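Local coordinates for protein aldose 1-epimerase (Caenorhabditis elegans, PDB 1LUR) that probably interconverts the alpha and beta anomers of aldose sugars such as galactose, acting as an aldose 1-epimerase (mutarotase), at residues V143-T146 with Q152-I155; T214-R219 with L235-D240; T254-W259 with P274-Y279; L267-S272 with L300-Q305. All coordinates share one frame; numbering follows the deposited sequence.

Interaction 1: residues V143-T146 with Q152-I155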
loop_
_atom_site.group_PDB
_atom_site.type_symbol
_atom_site.label_atom_id
_atom_site.label_comp_id
_atom_site.label_asym_id
_atom_site.label_seq_id
_atom_site.Cartn_x
_atom_site.Cartn_y
_atom_site.Cartn_z
ATOM N N VAL A 143 1.855 -7.073 11.686
ATOM C CA VAL A 143 0.930 -6.980 10.566
ATOM C C VAL A 143 0.245 -8.322 10.355
ATOM O O VAL A 143 0.903 -9.369 10.327
ATOM C CB VAL A 143 1.672 -6.587 9.272
ATOM C CG1 VAL A 143 0.793 -6.853 8.058
ATOM C CG2 VAL A 143 2.060 -5.116 9.336
ATOM N N THR A 144 -1.075 -8.289 10.199
ATOM C CA THR A 144 -1.833 -9.516 9.992
ATOM C C THR A 144 -2.652 -9.489 8.714
ATOM O O THR A 144 -3.229 -8.461 8.355
ATOM C CB THR A 144 -2.807 -9.781 11.172
ATOM O OG1 THR A 144 -2.077 -9.828 12.404
ATOM C CG2 THR A 144 -3.544 -11.117 10.968
ATOM N N TYR A 145 -2.664 -10.622 8.017
ATOM C CA TYR A 145 -3.416 -10.767 6.783
ATOM C C TYR A 145 -4.421 -11.864 7.110
ATOM O O TYR A 145 -4.035 -12.936 7.588
ATOM C CB TYR A 145 -2.543 -11.238 5.626
ATOM C CG TYR A 145 -1.596 -10.207 5.074
ATOM C CD1 TYR A 145 -0.284 -10.116 5.545
ATOM C CD2 TYR A 145 -1.982 -9.373 4.024
ATOM C CE1 TYR A 145 0.626 -9.228 4.975
ATOM C CE2 TYR A 145 -1.077 -8.477 3.446
ATOM C CZ TYR A 145 0.228 -8.417 3.926
ATOM O OH TYR A 145 1.139 -7.572 3.335
ATOM N N THR A 146 -5.696 -11.596 6.863
ATOM C CA THR A 146 -6.740 -12.570 7.140
ATOM C C THR A 146 -7.783 -12.574 6.030
ATOM O O THR A 146 -8.135 -11.525 5.495
ATOM C CB THR A 146 -7.450 -12.236 8.470
ATOM O OG1 THR A 146 -6.496 -12.241 9.542
ATOM C CG2 THR A 146 -8.563 -13.250 8.765
ATOM N N GLN A 152 -13.297 -11.356 1.915
ATOM C CA GLN A 152 -12.534 -10.166 2.242
ATOM C C GLN A 152 -11.120 -10.500 2.686
ATOM O O GLN A 152 -10.867 -11.549 3.286
ATOM C CB GLN A 152 -13.196 -9.393 3.382
ATOM C CG GLN A 152 -14.645 -9.029 3.170
ATOM C CD GLN A 152 -15.200 -8.265 4.347
ATOM O OE1 GLN A 152 -15.014 -8.664 5.496
ATOM N NE2 GLN A 152 -15.888 -7.161 4.070
ATOM N N LEU A 153 -10.202 -9.598 2.370
ATOM C CA LEU A 153 -8.809 -9.751 2.745
ATOM C C LEU A 153 -8.681 -8.597 3.730
ATOM O O LEU A 153 -8.914 -7.437 3.373
ATOM C CB LEU A 153 -7.860 -9.522 1.567
ATOM C CG LEU A 153 -6.394 -9.349 1.997
ATOM C CD1 LEU A 153 -5.877 -10.636 2.642
ATOM C CD2 LEU A 153 -5.545 -8.989 0.789
ATOM N N ILE A 154 -8.368 -8.914 4.977
ATOM C CA ILE A 154 -8.221 -7.883 5.990
ATOM C C ILE A 154 -6.757 -7.719 6.367
ATOM O O ILE A 154 -6.075 -8.699 6.695
ATOM C CB ILE A 154 -9.014 -8.236 7.266
ATOM C CG1 ILE A 154 -10.514 -8.252 6.959
ATOM C CG2 ILE A 154 -8.691 -7.238 8.375
ATOM C CD1 ILE A 154 -11.366 -8.744 8.108
ATOM N N ILE A 155 -6.271 -6.484 6.300
ATOM C CA ILE A 155 -4.889 -6.204 6.648
ATOM C C ILE A 155 -4.933 -5.319 7.882
ATOM O O ILE A 155 -5.534 -4.243 7.866
ATOM C CB ILE A 155 -4.117 -5.421 5.558
ATOM C CG1 ILE A 155 -4.075 -6.202 4.245
ATOM C CG2 ILE A 155 -2.687 -5.168 6.039
ATOM C CD1 ILE A 155 -3.258 -5.509 3.160
HETATM O O HOH W 1 -6.244 -9.548 9.436
#

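Interaction 2: residues T214-R219 with L235-D240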
loop_
_atom_site.group_PDB
_atom_site.type_symbol
_atom_site.label_atom_id
_atom_site.label_comp_id
_atom_site.label_asym_id
_atom_site.label_seq_id
_atom_site.Cartn_x
_atom_site.Cartn_y
_atom_site.Cartn_z
ATOM N N THR A 214 -10.833 18.363 -12.147
ATOM C CA THR A 214 -9.486 17.844 -12.390
ATOM C C THR A 214 -9.549 16.398 -12.868
ATOM O O THR A 214 -10.603 15.762 -12.809
ATOM C CB THR A 214 -8.618 17.882 -11.111
ATOM O OG1 THR A 214 -9.084 16.888 -10.186
ATOM C CG2 THR A 214 -8.697 19.252 -10.457
ATOM N N GLY A 215 -8.413 15.881 -13.325
ATOM C CA GLY A 215 -8.363 14.512 -13.805
ATOM C C GLY A 215 -8.319 13.466 -12.704
ATOM O O GLY A 215 -8.220 12.267 -12.987
ATOM N N PHE A 216 -8.382 13.911 -11.450
ATOM C CA PHE A 216 -8.349 12.996 -10.313
ATOM C C PHE A 216 -9.739 12.803 -9.713
ATOM O O PHE A 216 -9.873 12.209 -8.641
ATOM C CB PHE A 216 -7.411 13.515 -9.213
ATOM C CG PHE A 216 -5.962 13.597 -9.622
ATOM C CD1 PHE A 216 -5.347 12.544 -10.289
ATOM C CD2 PHE A 216 -5.206 14.724 -9.309
ATOM C CE1 PHE A 216 -3.995 12.611 -10.642
ATOM C CE2 PHE A 216 -3.858 14.798 -9.656
ATOM C CZ PHE A 216 -3.252 13.741 -10.321
ATOM N N ASP A 217 -10.771 13.323 -10.378
ATOM C CA ASP A 217 -12.135 13.180 -9.872
ATOM C C ASP A 217 -12.642 11.814 -10.302
ATOM O O ASP A 217 -12.949 11.601 -11.474
ATOM C CB ASP A 217 -13.065 14.270 -10.431
ATOM C CG ASP A 217 -14.321 14.476 -9.572
ATOM O OD1 ASP A 217 -14.831 13.492 -8.990
ATOM O OD2 ASP A 217 -14.811 15.624 -9.487
ATOM N N PHE A 218 -12.706 10.889 -9.348
ATOM C CA PHE A 218 -13.171 9.529 -9.602
ATOM C C PHE A 218 -14.485 9.326 -8.866
ATOM O O PHE A 218 -14.951 8.198 -8.717
ATOM C CB PHE A 218 -12.155 8.506 -9.078
ATOM C CG PHE A 218 -10.854 8.485 -9.834
ATOM C CD1 PHE A 218 -10.766 7.872 -11.078
ATOM C CD2 PHE A 218 -9.712 9.072 -9.293
ATOM C CE1 PHE A 218 -9.557 7.840 -11.777
ATOM C CE2 PHE A 218 -8.497 9.047 -9.983
ATOM C CZ PHE A 218 -8.420 8.429 -11.226
ATOM N N ARG A 219 -15.075 10.422 -8.402
ATOM C CA ARG A 219 -16.334 10.364 -7.674
ATOM C C ARG A 219 -17.493 9.787 -8.480
ATOM O O ARG A 219 -18.474 9.317 -7.906
ATOM C CB ARG A 219 -16.699 11.759 -7.152
ATOM C CG ARG A 219 -15.785 12.240 -6.025
ATOM C CD ARG A 219 -16.105 13.663 -5.578
ATOM N NE ARG A 219 -15.684 14.658 -6.561
ATOM C CZ ARG A 219 -15.777 15.973 -6.383
ATOM N NH1 ARG A 219 -16.280 16.462 -5.256
ATOM N NH2 ARG A 219 -15.353 16.800 -7.327
ATOM N N LEU A 235 -0.397 7.198 -18.114
ATOM C CA LEU A 235 -1.093 7.681 -16.928
ATOM C C LEU A 235 -0.042 7.901 -15.847
ATOM O O LEU A 235 0.617 6.956 -15.416
ATOM C CB LEU A 235 -2.123 6.651 -16.460
ATOM C CG LEU A 235 -3.254 6.358 -17.448
ATOM C CD1 LEU A 235 -4.168 5.272 -16.901
ATOM C CD2 LEU A 235 -4.035 7.635 -17.705
ATOM N N ASP A 236 0.122 9.149 -15.422
ATOM C CA ASP A 236 1.105 9.467 -14.394
ATOM C C ASP A 236 0.490 9.597 -13.012
ATOM O O ASP A 236 0.932 10.408 -12.200
ATOM C CB ASP A 236 1.857 10.756 -14.749
ATOM C CG ASP A 236 0.929 11.927 -14.998
ATOM O OD1 ASP A 236 0.038 12.185 -14.158
ATOM O OD2 ASP A 236 1.100 12.602 -16.034
ATOM N N LEU A 237 -0.536 8.797 -12.748
ATOM C CA LEU A 237 -1.196 8.834 -11.454
ATOM C C LEU A 237 -0.181 8.369 -10.417
ATOM O O LEU A 237 0.534 7.393 -10.639
ATOM C CB LEU A 237 -2.408 7.902 -11.456
ATOM C CG LEU A 237 -3.250 7.872 -10.183
ATOM C CD1 LEU A 237 -3.795 9.260 -9.884
ATOM C CD2 LEU A 237 -4.381 6.876 -10.361
ATOM N N ASP A 238 -0.116 9.074 -9.293
ATOM C CA ASP A 238 0.816 8.739 -8.219
ATOM C C ASP A 238 0.660 9.817 -7.166
ATOM O O ASP A 238 1.613 10.525 -6.831
ATOM C CB ASP A 238 2.255 8.708 -8.761
ATOM C CG ASP A 238 3.285 8.399 -7.686
ATOM O OD1 ASP A 238 2.928 7.753 -6.677
ATOM O OD2 ASP A 238 4.462 8.786 -7.862
ATOM N N ASN A 239 -0.560 9.934 -6.649
ATOM C CA ASN A 239 -0.889 10.924 -5.633
ATOM C C ASN A 239 -1.745 10.378 -4.510
ATOM O O ASN A 239 -2.273 9.266 -4.583
ATOM C CB ASN A 239 -1.664 12.087 -6.259
ATOM C CG ASN A 239 -0.957 12.692 -7.444
ATOM O OD1 ASN A 239 -0.532 13.844 -7.395
ATOM N ND2 ASN A 239 -0.828 11.921 -8.522
ATOM N N ASP A 240 -1.894 11.210 -3.486
ATOM C CA ASP A 240 -2.676 10.916 -2.299
ATOM C C ASP A 240 -4.097 11.430 -2.535
ATOM O O ASP A 240 -4.285 12.610 -2.834
ATOM C CB ASP A 240 -2.122 11.681 -1.097
ATOM C CG ASP A 240 -0.908 11.029 -0.468
ATOM O OD1 ASP A 240 -0.161 10.298 -1.153
ATOM O OD2 ASP A 240 -0.701 11.283 0.735
#

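Interaction 3: residues T254-W259 with P274-Y279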
loop_
_atom_site.group_PDB
_atom_site.type_symbol
_atom_site.label_atom_id
_atom_site.label_comp_id
_atom_site.label_asym_id
_atom_site.label_seq_id
_atom_site.Cartn_x
_atom_site.Cartn_y
_atom_site.Cartn_z
ATOM N N THR A 254 -17.787 1.856 1.964
ATOM C CA THR A 254 -16.793 1.691 0.911
ATOM C C THR A 254 -16.303 3.060 0.449
ATOM O O THR A 254 -17.105 3.963 0.209
ATOM C CB THR A 254 -17.387 0.947 -0.297
ATOM O OG1 THR A 254 -17.812 -0.358 0.113
ATOM C CG2 THR A 254 -16.356 0.817 -1.413
ATOM N N TYR A 255 -14.988 3.210 0.323
ATOM C CA TYR A 255 -14.409 4.478 -0.112
ATOM C C TYR A 255 -13.823 4.371 -1.506
ATOM O O TYR A 255 -13.619 5.379 -2.183
ATOM C CB TYR A 255 -13.314 4.919 0.852
ATOM C CG TYR A 255 -13.798 5.125 2.257
ATOM C CD1 TYR A 255 -14.944 5.878 2.516
ATOM C CD2 TYR A 255 -13.109 4.579 3.338
ATOM C CE1 TYR A 255 -15.392 6.084 3.815
ATOM C CE2 TYR A 255 -13.547 4.780 4.640
ATOM C CZ TYR A 255 -14.690 5.533 4.871
ATOM O OH TYR A 255 -15.129 5.729 6.163
ATOM N N LEU A 256 -13.549 3.143 -1.930
ATOM C CA LEU A 256 -12.982 2.903 -3.244
ATOM C C LEU A 256 -13.486 1.605 -3.859
ATOM O O LEU A 256 -13.602 0.585 -3.178
ATOM C CB LEU A 256 -11.454 2.877 -3.152
ATOM C CG LEU A 256 -10.655 2.454 -4.388
ATOM C CD1 LEU A 256 -9.232 2.980 -4.277
ATOM C CD2 LEU A 256 -10.648 0.938 -4.518
ATOM N N ARG A 257 -13.781 1.662 -5.154
ATOM C CA ARG A 257 -14.271 0.514 -5.911
ATOM C C ARG A 257 -13.433 0.470 -7.186
ATOM O O ARG A 257 -13.379 1.446 -7.935
ATOM C CB ARG A 257 -15.755 0.697 -6.243
ATOM C CG ARG A 257 -16.607 1.046 -5.022
ATOM C CD ARG A 257 -18.008 1.504 -5.413
ATOM N NE ARG A 257 -18.733 2.105 -4.291
ATOM C CZ ARG A 257 -18.385 3.243 -3.692
ATOM N NH1 ARG A 257 -17.318 3.918 -4.105
ATOM N NH2 ARG A 257 -19.104 3.711 -2.679
ATOM N N PHE A 258 -12.777 -0.660 -7.417
ATOM C CA PHE A 258 -11.925 -0.862 -8.586
ATOM C C PHE A 258 -12.414 -2.138 -9.270
ATOM O O PHE A 258 -12.519 -3.186 -8.632
ATOM C CB PHE A 258 -10.475 -1.016 -8.105
ATOM C CG PHE A 258 -9.447 -1.056 -9.203
ATOM C CD1 PHE A 258 -9.434 -0.092 -10.209
ATOM C CD2 PHE A 258 -8.448 -2.024 -9.193
ATOM C CE1 PHE A 258 -8.435 -0.095 -11.186
ATOM C CE2 PHE A 258 -7.446 -2.036 -10.163
ATOM C CZ PHE A 258 -7.440 -1.066 -11.163
ATOM N N TRP A 259 -12.720 -2.062 -10.560
ATOM C CA TRP A 259 -13.198 -3.251 -11.257
ATOM C C TRP A 259 -12.878 -3.297 -12.743
ATOM O O TRP A 259 -12.470 -2.299 -13.343
ATOM C CB TRP A 259 -14.712 -3.387 -11.049
ATOM C CG TRP A 259 -15.530 -2.342 -11.759
ATOM C CD1 TRP A 259 -16.042 -2.421 -13.025
ATOM C CD2 TRP A 259 -15.917 -1.059 -11.251
ATOM N NE1 TRP A 259 -16.726 -1.268 -13.334
ATOM C CE2 TRP A 259 -16.665 -0.416 -12.264
ATOM C CE3 TRP A 259 -15.704 -0.389 -10.039
ATOM C CZ2 TRP A 259 -17.201 0.867 -12.099
ATOM C CZ3 TRP A 259 -16.240 0.888 -9.877
ATOM C CH2 TRP A 259 -16.979 1.500 -10.903
ATOM N N PRO A 274 -6.759 7.866 6.499
ATOM C CA PRO A 274 -7.402 9.053 5.938
ATOM C C PRO A 274 -7.215 9.246 4.438
ATOM O O PRO A 274 -7.974 9.987 3.810
ATOM C CB PRO A 274 -6.785 10.180 6.753
ATOM C CG PRO A 274 -5.366 9.710 6.886
ATOM C CD PRO A 274 -5.536 8.237 7.236
ATOM N N VAL A 275 -6.205 8.608 3.855
ATOM C CA VAL A 275 -5.988 8.757 2.423
ATOM C C VAL A 275 -5.609 7.443 1.766
ATOM O O VAL A 275 -5.302 6.454 2.435
ATOM C CB VAL A 275 -4.861 9.790 2.106
ATOM C CG1 VAL A 275 -5.021 11.025 2.968
ATOM C CG2 VAL A 275 -3.491 9.165 2.299
ATOM N N ILE A 276 -5.656 7.436 0.444
ATOM C CA ILE A 276 -5.307 6.261 -0.323
ATOM C C ILE A 276 -4.424 6.748 -1.453
ATOM O O ILE A 276 -4.868 7.513 -2.315
ATOM C CB ILE A 276 -6.531 5.551 -0.924
ATOM C CG1 ILE A 276 -7.413 4.984 0.191
ATOM C CG2 ILE A 276 -6.067 4.462 -1.870
ATOM C CD1 ILE A 276 -8.616 4.191 -0.307
ATOM N N HIS A 277 -3.168 6.326 -1.440
ATOM C CA HIS A 277 -2.238 6.732 -2.480
ATOM C C HIS A 277 -2.398 5.821 -3.684
ATOM O O HIS A 277 -2.269 4.599 -3.571
ATOM C CB HIS A 277 -0.794 6.653 -1.986
ATOM C CG HIS A 277 0.200 7.173 -2.972
ATOM N ND1 HIS A 277 0.426 8.519 -3.160
ATOM C CD2 HIS A 277 1.000 6.530 -3.856
ATOM C CE1 HIS A 277 1.322 8.685 -4.117
ATOM N NE2 HIS A 277 1.685 7.493 -4.557
ATOM N N LEU A 278 -2.680 6.422 -4.836
ATOM C CA LEU A 278 -2.863 5.685 -6.072
ATOM C C LEU A 278 -1.674 5.920 -6.993
ATOM O O LEU A 278 -1.337 7.064 -7.295
ATOM C CB LEU A 278 -4.141 6.146 -6.778
ATOM C CG LEU A 278 -5.435 6.132 -5.958
ATOM C CD1 LEU A 278 -6.562 6.784 -6.747
ATOM C CD2 LEU A 278 -5.784 4.694 -5.593
ATOM N N TYR A 279 -1.040 4.838 -7.424
ATOM C CA TYR A 279 0.110 4.923 -8.317
ATOM C C TYR A 279 -0.176 4.074 -9.554
ATOM O O TYR A 279 -0.251 2.845 -9.478
ATOM C CB TYR A 279 1.376 4.434 -7.608
ATOM C CG TYR A 279 2.576 4.299 -8.515
ATOM C CD1 TYR A 279 2.982 5.351 -9.333
ATOM C CD2 TYR A 279 3.311 3.115 -8.553
ATOM C CE1 TYR A 279 4.097 5.225 -10.167
ATOM C CE2 TYR A 279 4.419 2.981 -9.382
ATOM C CZ TYR A 279 4.806 4.038 -10.184
ATOM O OH TYR A 279 5.900 3.899 -11.006
#

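Interaction 4: residues L267-S272 with L300-Q305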
loop_
_atom_site.group_PDB
_atom_site.type_symbol
_atom_site.label_atom_id
_atom_site.label_comp_id
_atom_site.label_asym_id
_atom_site.label_seq_id
_atom_site.Cartn_x
_atom_site.Cartn_y
_atom_site.Cartn_z
ATOM N N LEU A 267 -13.206 -4.923 -6.815
ATOM C CA LEU A 267 -12.517 -4.780 -5.540
ATOM C C LEU A 267 -13.021 -3.513 -4.869
ATOM O O LEU A 267 -13.030 -2.447 -5.483
ATOM C CB LEU A 267 -11.005 -4.669 -5.763
ATOM C CG LEU A 267 -10.186 -4.085 -4.608
ATOM C CD1 LEU A 267 -10.268 -5.027 -3.417
ATOM C CD2 LEU A 267 -8.736 -3.877 -5.026
ATOM N N SER A 268 -13.461 -3.631 -3.620
ATOM C CA SER A 268 -13.957 -2.478 -2.882
ATOM C C SER A 268 -13.096 -2.387 -1.632
ATOM O O SER A 268 -12.707 -3.409 -1.063
ATOM C CB SER A 268 -15.428 -2.661 -2.492
ATOM O OG SER A 268 -15.570 -3.621 -1.463
ATOM N N ILE A 269 -12.802 -1.169 -1.205
ATOM C CA ILE A 269 -11.975 -0.968 -0.022
ATOM C C ILE A 269 -12.538 0.004 1.004
ATOM O O ILE A 269 -13.191 0.990 0.668
ATOM C CB ILE A 269 -10.568 -0.445 -0.427
ATOM C CG1 ILE A 269 -9.828 -1.510 -1.231
ATOM C CG2 ILE A 269 -9.775 -0.036 0.813
ATOM C CD1 ILE A 269 -8.490 -1.033 -1.782
ATOM N N THR A 270 -12.281 -0.300 2.267
ATOM C CA THR A 270 -12.718 0.526 3.375
ATOM C C THR A 270 -11.476 0.500 4.261
ATOM O O THR A 270 -10.841 -0.543 4.424
ATOM C CB THR A 270 -13.940 -0.055 4.116
ATOM O OG1 THR A 270 -14.414 0.915 5.057
ATOM C CG2 THR A 270 -13.587 -1.328 4.858
ATOM N N THR A 271 -11.098 1.647 4.800
ATOM C CA THR A 271 -9.916 1.701 5.646
ATOM C C THR A 271 -10.021 2.768 6.710
ATOM O O THR A 271 -10.799 3.714 6.587
ATOM C CB THR A 271 -8.650 1.970 4.795
ATOM O OG1 THR A 271 -7.516 2.142 5.657
ATOM C CG2 THR A 271 -8.828 3.232 3.951
ATOM N N SER A 272 -9.232 2.599 7.762
ATOM C CA SER A 272 -9.212 3.540 8.867
ATOM C C SER A 272 -8.303 4.697 8.481
ATOM O O SER A 272 -8.396 5.787 9.054
ATOM C CB SER A 272 -8.682 2.855 10.124
ATOM O OG SER A 272 -7.422 2.245 9.874
ATOM N N LEU A 300 -2.303 -0.980 -10.803
ATOM C CA LEU A 300 -2.662 0.165 -9.990
ATOM C C LEU A 300 -2.277 -0.119 -8.547
ATOM O O LEU A 300 -2.868 -0.987 -7.901
ATOM C CB LEU A 300 -4.163 0.435 -10.066
ATOM C CG LEU A 300 -4.663 1.597 -9.203
ATOM C CD1 LEU A 300 -4.123 2.907 -9.754
ATOM C CD2 LEU A 300 -6.182 1.622 -9.185
ATOM N N ALA A 301 -1.270 0.596 -8.054
ATOM C CA ALA A 301 -0.829 0.412 -6.681
ATOM C C ALA A 301 -1.844 1.154 -5.831
ATOM O O ALA A 301 -2.123 2.327 -6.066
ATOM C CB ALA A 301 0.563 0.997 -6.481
ATOM N N ILE A 302 -2.420 0.456 -4.861
ATOM C CA ILE A 302 -3.409 1.050 -3.976
ATOM C C ILE A 302 -2.789 0.996 -2.587
ATOM O O ILE A 302 -2.608 -0.083 -2.019
ATOM C CB ILE A 302 -4.734 0.258 -4.031
ATOM C CG1 ILE A 302 -5.272 0.269 -5.467
ATOM C CG2 ILE A 302 -5.745 0.873 -3.089
ATOM C CD1 ILE A 302 -6.609 -0.448 -5.653
ATOM N N GLU A 303 -2.463 2.168 -2.053
ATOM C CA GLU A 303 -1.841 2.267 -0.739
ATOM C C GLU A 303 -2.565 3.118 0.295
ATOM O O GLU A 303 -2.382 4.337 0.344
ATOM C CB GLU A 303 -0.415 2.803 -0.918
ATOM C CG GLU A 303 0.191 2.447 -2.271
ATOM C CD GLU A 303 1.518 3.135 -2.561
ATOM O OE1 GLU A 303 1.858 3.278 -3.752
ATOM O OE2 GLU A 303 2.229 3.525 -1.613
ATOM N N PRO A 304 -3.416 2.487 1.125
ATOM C CA PRO A 304 -4.151 3.210 2.169
ATOM C C PRO A 304 -3.062 3.655 3.140
ATOM O O PRO A 304 -2.260 2.834 3.571
ATOM C CB PRO A 304 -5.052 2.135 2.761
ATOM C CG PRO A 304 -5.344 1.262 1.565
ATOM C CD PRO A 304 -3.978 1.139 0.924
ATOM N N GLN A 305 -3.032 4.931 3.496
ATOM C CA GLN A 305 -1.990 5.415 4.410
ATOM C C GLN A 305 -2.339 6.804 4.915
ATOM O O GLN A 305 -3.402 7.341 4.599
ATOM C CB GLN A 305 -0.685 5.541 3.613
ATOM C CG GLN A 305 -0.852 6.555 2.463
ATOM C CD GLN A 305 0.413 6.848 1.667
ATOM O OE1 GLN A 305 0.971 5.969 1.012
ATOM N NE2 GLN A 305 0.859 8.103 1.708
#

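Interaction 1: residues V143-T146 with Q152-I155
Thr146 and Ile154 form an antiparallel hydrogen-bonded pair: Thr146 N donates to Ile154 O over 2.9 Å, and Ile154 N returns a bond to Thr146 O at 2.7 Å. Ile154 O also accepts from a water at 2.9 Å. That water lies 2.7 Å from Thr146 OG1 and so ties side chain to backbone across the pair; the same hydroxyl bonds to Ser121 OG of strand 121-129. Weaker CA-H...O contacts fill in the ladder, Ile155 CA to Thr144 O at 3.3 Å and Tyr145 CA to Ile154 O at 3.4 Å.

Apolar packing lies on the other face, where Tyr145 and Ile155 are a non-hydrogen-bonded pair. Both side chains leave with their gamma carbon (CG, CG1) anti to the carbonyl carbon (chi1 -73° and -60°) and run side by side, bringing Ile155 CD1 within 3.7 Å of Tyr145 CE2. Leu153 CD1 comes to the edge of the ring, near its plane, 4.3 Å from CD2 of Tyr145. The phenol end is fixed beyond the pair by a hydrogen bond from Tyr145 OH to Ala32 O.

With strand 121-129 flanking one side and strand 327-337 the other, this is the beta hairpin of strands 138-147 and 152-160 within the large antiparallel sheet of the galactose mutarotase beta-sandwich.

Interaction 2: residues T214-R219 with L235-D240
Phe216 and Leu237 have the nearest CA atoms across the two segments, 8.4 Å apart, and no hydrogen bond joins the backbones: a loop with a type I turn from Thr214 to Asp217 faces the chain that leads into strand 238-243. The Phe216 ring, carried toward that chain with CG anti to the carbonyl carbon (chi1 -64°), slides past Leu237, which runs the opposite way, and its CE1 meets Leu237 CD1 closely at 3.4 Å. The flat carboxamide of Asn239 crosses the same side chain at about a right angle, ring and amide planes 49° apart, with Asn239 CG 3.8 Å from Phe216 CZ. Phe218 adds a looser touch, its CZ being 4.4 Å from Leu237 CD2, so Leu237 offers one methyl to each ring.

Behind the rings the loop is tied to itself. Asp217 OD1 takes Arg219 N at 3.1 Å, an Asx turn, and also Arg219 NE at 2.8 Å, within a salt bridge between the two side chains. Arg219 NH1 pairs with Asp193 as well.

The contact thus holds by van der Waals packing of two rings on a leucine and an amide, with no hydrogen bond across it; Phe195 meets Phe216 edge-to-face from outside, whereas the ionic bonds shape the loop that presents the rings.

Interaction 3: residues T254-W259 with P274-Y279
Leu256 projects across to strand 275-279 and rests one methyl, CD1, against both Ile276 and Leu278. The packed part is small: Leu256 CD1 touches Leu278 CD2 at 4.1 Å and Ile276 CD1 at 4.2 Å. Having CG anti to the backbone N (chi1 172°) carries this branch toward strand 275-279, where it slides past Leu278, which runs the opposite way, and crosses Ile276 obliquely. The backbones stay well apart, with CA atoms of Leu256 and Ile276 separated by 8.9 Å, and no hydrogen bond spans them.

By contrast Arg257, partly exposed, turns away from the contact, forms a salt bridge with Glu191 and has Thr254 CG2 3.9 Å above the centre of its guanidinium plane. On the buried far side of strand 275-279, His277 is held at both ring nitrogens, NE2 by Asp238 and ND1 by Asp240. Tyr255, also partly exposed, sets out toward the other strand but makes no contact.

Two sheets thus meet face to face: strand 256-259, entered through a classic beta bulge of Tyr255 and Leu256 opposite Ile269, lies between strands 265-271 and 187-192, and strand 275-279 between 300-305 and 238-243. Leu188 and Met190 extend the apolar layer around Leu256.

Interaction 4: residues L267-S272 with L300-Q305
Ile302 receives two side chains from strand 267-271, one on each of its branches. Apolar contacts come first: Leu267 reaches it tip to tip, CD2 to Ile302 CD1 at 4.1 Å, while Ile269 comes in at a slant and sets its CD1 against Ile302 CG2 at 3.6 Å. Ile302 can serve both because CG1, bearing CD1, is anti to the carbonyl carbon (chi1 -60°) and CG2 is anti to the backbone N, splitting the side chain between its two partners.

A mixed contact follows where Thr271 CA and Pro304 CA are 6.9 Å apart, the nearest pair. The proline ring presents CB to the threonine fork, 3.8 Å from Thr271 OG1 and 4.1 Å from Thr271 CG2. The hydroxyl touches carbon here; its hydrogen bonds are to Glu330 O and Tyr273 N, which satisfy it although buried.

No hydrogen bond joins the two strands. Their axes approach to 8.9 Å and run at 19°, nearly aligned, as facing layers of a beta-sandwich can. The chemistry thus divides strand 300-305: Ile302 and Pro304 pack on the other sheet, while Glu303 and Gln305 on the opposite face put a carboxylate and an amide beside His277 of strand 275-279.

In the fold
Interactions 3 and 4 are the middle of the sandwich, their centres about 4 Å apart and their segments alternating along the chain. Both join the nine-stranded sheet (strands 256-259 and 265-271, neighbours within it) to the seven-stranded one (275-279 and 300-305, likewise adjacent). Interaction 2 lies about 11 Å from interaction 3, centre to centre, and reaches the seven-stranded sheet through strand 238-243; interactions 2, 3 and 4 touch one another. Interaction 1, earliest in sequence, stands apart, its nearest atoms about 6 Å from interaction 4; its centre is about 26 Å from that of interaction 2, across the chain's centre. The contacts thus span the sandwich from an in-sheet hairpin to its inter-sheet core.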